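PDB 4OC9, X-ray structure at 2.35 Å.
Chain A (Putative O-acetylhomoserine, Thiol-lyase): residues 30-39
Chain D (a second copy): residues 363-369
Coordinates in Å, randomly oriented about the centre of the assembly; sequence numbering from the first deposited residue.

Chain A (30-39) NTAYNFENLD
Chain D (363-369) FLLAANL

Two copies of the protein meet here, where largely extended backbones bring side chains and one carbonyl together: A:Asn30 to A:Asn37 is loop leading into a helix that begins at A:Leu38, while in chain D only D:Leu364 and D:Leu365 belong to a strand. The register runs antiparallel, since the CA of A:Ala32 lies 6.1 Å from the CA of D:Asn368 and the CA of A:Asn34 lies 4.9 Å from the CA of D:Ala366. The two stretches together bury 473 Å².

The contact centres on one carbonyl. D:Leu365 (phi/psi -69/108) presents its O to two donors from chain A: the backbone N of A:Phe35 at 2.8 Å (N-H...O angle 137°) and the side-chain ND2 of A:Asn34 at 2.9 Å (157°). The CA of A:Asn34 adds a CA-H...O contact to D:Leu365 O at 3.4 Å. The A:Asn34 CA-to-CB bond points sideways (phi/psi -84/106), but chi1 of -176° (t) and chi2 of -159° carry the amide nearer to chain D and place ND2 within bonding distance of D:Leu365 O. A:Asn34 ND2 is also 3.4 Å from D:Leu365 N, but both are donors, so this is proximity without a bond; OD1 is satisfied elsewhere in the structure.

A:Phe35 (-69/143) is m, with chi1 -54° and chi2 -71°, which brings CD2 and CE2 of its ring close to the chain D backbone. A:Phe35 CD2 comes 3.7 Å from D:Ala366 CA, and A:Phe35 CE2 is 3.7 Å from D:Ala367 N and 4.1 Å from D:Ala367 CB. The approach is oblique to the ring. D:Ala366, nearly fully extended at -164/170, places its CB 3.3 Å from A:Tyr33 O.

D:Leu365 has the largest covered area, 118 Å². Its side chain starts sideways, and chi1 178° (t) with chi2 58° (p) brings the methyls to chain A. D:Leu365 CD2 lies 3.2 Å from A:Asn37 C, 3.4 Å from A:Leu38 N and 4.0 Å from A:Phe35 CB, while D:Leu365 CD1 meets A:Leu38 CD1 at 4.0 Å. A:Leu38 (t, p; -163°, 78°) likewise starts sideways and ends nearer. D:Leu365 thus packs where the loop enters the helix; A:Asn37 (chi1 63°, p; phi/psi -168/165) points its CB away and caps that helix.

Toward the other end, water joins direct packing. A:Ala32 CB (-127/165) points toward chain D, 3.6 Å from D:Asn368 CB. Water 2 accepts from A:Tyr33 N at 3.0 Å and from D:Ala367 N at 2.9 Å, linking two amides. The A:Tyr33 side chain, at chi1 -52° (m) and chi2 88°, leaves from a CB directed away, and its OH bonds elsewhere in the structure. Water 1 donates to D:Asn368 OD1 at 2.6 Å and hydrogen-bonds A:Thr31 OG1 at 2.8 Å; the two side chains, A:Thr31 at chi1 54° (p) and D:Asn368 at chi1 -179° (t), chi2 30°, both start toward the opposing stretch. Within chain A, A:Asn30 (t, chi2 75°) folds its ND2 onto A:Ala32 O at 2.7 Å (145°), a bond that spans A:Thr31 (-105/-30).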

# COMPACT_ATOMS: atom_id res chain seq x y z
N ASN A 30 4.10 -8.74 -5.03
CA ASN A 30 5.07 -9.60 -5.63
C ASN A 30 4.79 -9.96 -7.08
O ASN A 30 3.63 -10.16 -7.47
CB ASN A 30 4.89 -10.90 -4.84
CG ASN A 30 5.80 -12.00 -5.29
OD1 ASN A 30 7.01 -12.00 -5.02
ND2 ASN A 30 5.19 -13.05 -5.84
N THR A 31 5.85 -10.12 -7.87
CA THR A 31 5.70 -10.48 -9.29
C THR A 31 6.02 -11.92 -9.64
O THR A 31 5.43 -12.46 -10.58
CB THR A 31 6.57 -9.62 -10.19
OG1 THR A 31 7.93 -9.68 -9.74
CG2 THR A 31 6.10 -8.20 -10.11
N ALA A 32 6.93 -12.55 -8.90
CA ALA A 32 7.32 -13.94 -9.21
C ALA A 32 7.22 -14.93 -8.06
O ALA A 32 7.15 -14.54 -6.90
CB ALA A 32 8.72 -13.98 -9.82
N TYR A 33 7.28 -16.21 -8.42
CA TYR A 33 7.15 -17.29 -7.50
C TYR A 33 8.24 -18.31 -7.63
O TYR A 33 8.73 -18.61 -8.72
CB TYR A 33 5.76 -17.90 -7.72
CG TYR A 33 4.69 -16.80 -7.67
CD1 TYR A 33 4.35 -16.09 -8.82
CD2 TYR A 33 4.05 -16.46 -6.47
CE1 TYR A 33 3.42 -15.08 -8.76
CE2 TYR A 33 3.11 -15.45 -6.41
CZ TYR A 33 2.82 -14.76 -7.54
OH TYR A 33 1.89 -13.74 -7.50
N ASN A 34 8.63 -18.87 -6.50
CA ASN A 34 9.68 -19.85 -6.48
C ASN A 34 9.16 -21.25 -6.79
O ASN A 34 8.52 -21.86 -5.94
CB ASN A 34 10.34 -19.84 -5.09
CG ASN A 34 11.57 -20.77 -4.97
OD1 ASN A 34 11.93 -21.14 -3.87
ND2 ASN A 34 12.23 -21.11 -6.06
N PHE A 35 9.44 -21.75 -7.99
CA PHE A 35 9.00 -23.09 -8.36
C PHE A 35 9.82 -24.05 -7.51
O PHE A 35 11.01 -23.81 -7.29
CB PHE A 35 9.22 -23.38 -9.82
CG PHE A 35 8.61 -22.35 -10.72
CD1 PHE A 35 7.24 -22.28 -10.86
CD2 PHE A 35 9.40 -21.49 -11.46
CE1 PHE A 35 6.67 -21.34 -11.68
CE2 PHE A 35 8.82 -20.54 -12.28
CZ PHE A 35 7.46 -20.48 -12.39
N GLU A 36 9.18 -25.13 -7.08
CA GLU A 36 9.84 -26.13 -6.23
C GLU A 36 10.85 -26.98 -6.99
O GLU A 36 11.76 -27.55 -6.38
CB GLU A 36 8.81 -27.04 -5.55
CG GLU A 36 7.78 -26.30 -4.75
CD GLU A 36 6.76 -27.23 -4.11
OE1 GLU A 36 7.16 -28.25 -3.53
OE2 GLU A 36 5.55 -26.91 -4.14
N ASN A 37 10.69 -27.08 -8.30
CA ASN A 37 11.60 -27.85 -9.13
C ASN A 37 11.33 -27.54 -10.59
O ASN A 37 10.33 -26.95 -10.90
CB ASN A 37 11.49 -29.34 -8.86
CG ASN A 37 10.14 -29.89 -9.18
OD1 ASN A 37 9.53 -29.54 -10.19
ND2 ASN A 37 9.64 -30.76 -8.31
N LEU A 38 12.25 -27.91 -11.46
CA LEU A 38 12.08 -27.62 -12.90
C LEU A 38 10.84 -28.25 -13.56
O LEU A 38 10.21 -27.61 -14.40
CB LEU A 38 13.35 -27.92 -13.70
CG LEU A 38 13.32 -27.24 -15.10
CD1 LEU A 38 13.66 -25.82 -14.70
CD2 LEU A 38 14.34 -27.69 -16.15
N ASP A 39 10.48 -29.46 -13.17
CA ASP A 39 9.29 -30.11 -13.75
C ASP A 39 8.04 -29.28 -13.48
O ASP A 39 7.25 -29.00 -14.39
CB ASP A 39 9.05 -31.51 -13.17
CG ASP A 39 10.11 -32.51 -13.58
OD1 ASP A 39 10.91 -32.23 -14.50
OD2 ASP A 39 10.12 -33.60 -12.98
N PHE D 363 20.22 -19.03 -5.83
CA PHE D 363 19.58 -18.72 -7.07
C PHE D 363 18.23 -19.40 -6.93
O PHE D 363 18.14 -20.61 -6.71
CB PHE D 363 20.35 -19.23 -8.26
CG PHE D 363 21.57 -18.41 -8.58
CD1 PHE D 363 22.77 -18.61 -7.91
CD2 PHE D 363 21.53 -17.48 -9.59
CE1 PHE D 363 23.89 -17.87 -8.25
CE2 PHE D 363 22.64 -16.73 -9.89
CZ PHE D 363 23.82 -16.92 -9.20
N LEU D 364 17.17 -18.60 -6.98
CA LEU D 364 15.83 -19.11 -6.84
C LEU D 364 15.23 -19.46 -8.18
O LEU D 364 15.20 -18.64 -9.10
CB LEU D 364 14.96 -18.05 -6.16
CG LEU D 364 15.45 -17.55 -4.81
CD1 LEU D 364 14.56 -16.46 -4.28
CD2 LEU D 364 15.52 -18.69 -3.81
N LEU D 365 14.75 -20.69 -8.29
CA LEU D 365 14.13 -21.16 -9.51
C LEU D 365 12.82 -20.38 -9.64
O LEU D 365 11.87 -20.62 -8.90
CB LEU D 365 13.83 -22.65 -9.43
CG LEU D 365 13.14 -23.23 -10.66
CD1 LEU D 365 13.98 -22.98 -11.91
CD2 LEU D 365 12.92 -24.71 -10.47
N ALA D 366 12.81 -19.46 -10.60
CA ALA D 366 11.67 -18.62 -10.84
C ALA D 366 11.75 -17.95 -12.21
O ALA D 366 12.78 -17.97 -12.88
CB ALA D 366 11.64 -17.57 -9.78
N ALA D 367 10.65 -17.33 -12.59
CA ALA D 367 10.57 -16.68 -13.87
C ALA D 367 10.39 -15.20 -13.75
O ALA D 367 9.28 -14.68 -13.83
CB ALA D 367 9.42 -17.27 -14.71
N ASN D 368 11.51 -14.53 -13.62
CA ASN D 368 11.56 -13.08 -13.52
C ASN D 368 13.03 -12.67 -13.65
O ASN D 368 13.89 -13.52 -13.78
CB ASN D 368 11.10 -12.65 -12.16
CG ASN D 368 11.11 -11.14 -12.03
OD1 ASN D 368 10.91 -10.43 -13.02
ND2 ASN D 368 11.26 -10.65 -10.82
N LEU D 369 13.32 -11.38 -13.70
CA LEU D 369 14.72 -10.98 -13.78
C LEU D 369 14.85 -9.57 -13.21
O LEU D 369 13.89 -8.79 -13.24
CB LEU D 369 15.28 -11.09 -15.20
CG LEU D 369 14.92 -10.06 -16.22
CD1 LEU D 369 15.88 -8.88 -16.08
CD2 LEU D 369 15.17 -10.61 -17.59
O HOH W 1 8.91 -9.00 -12.31
O HOH W 2 8.16 -17.22 -11.07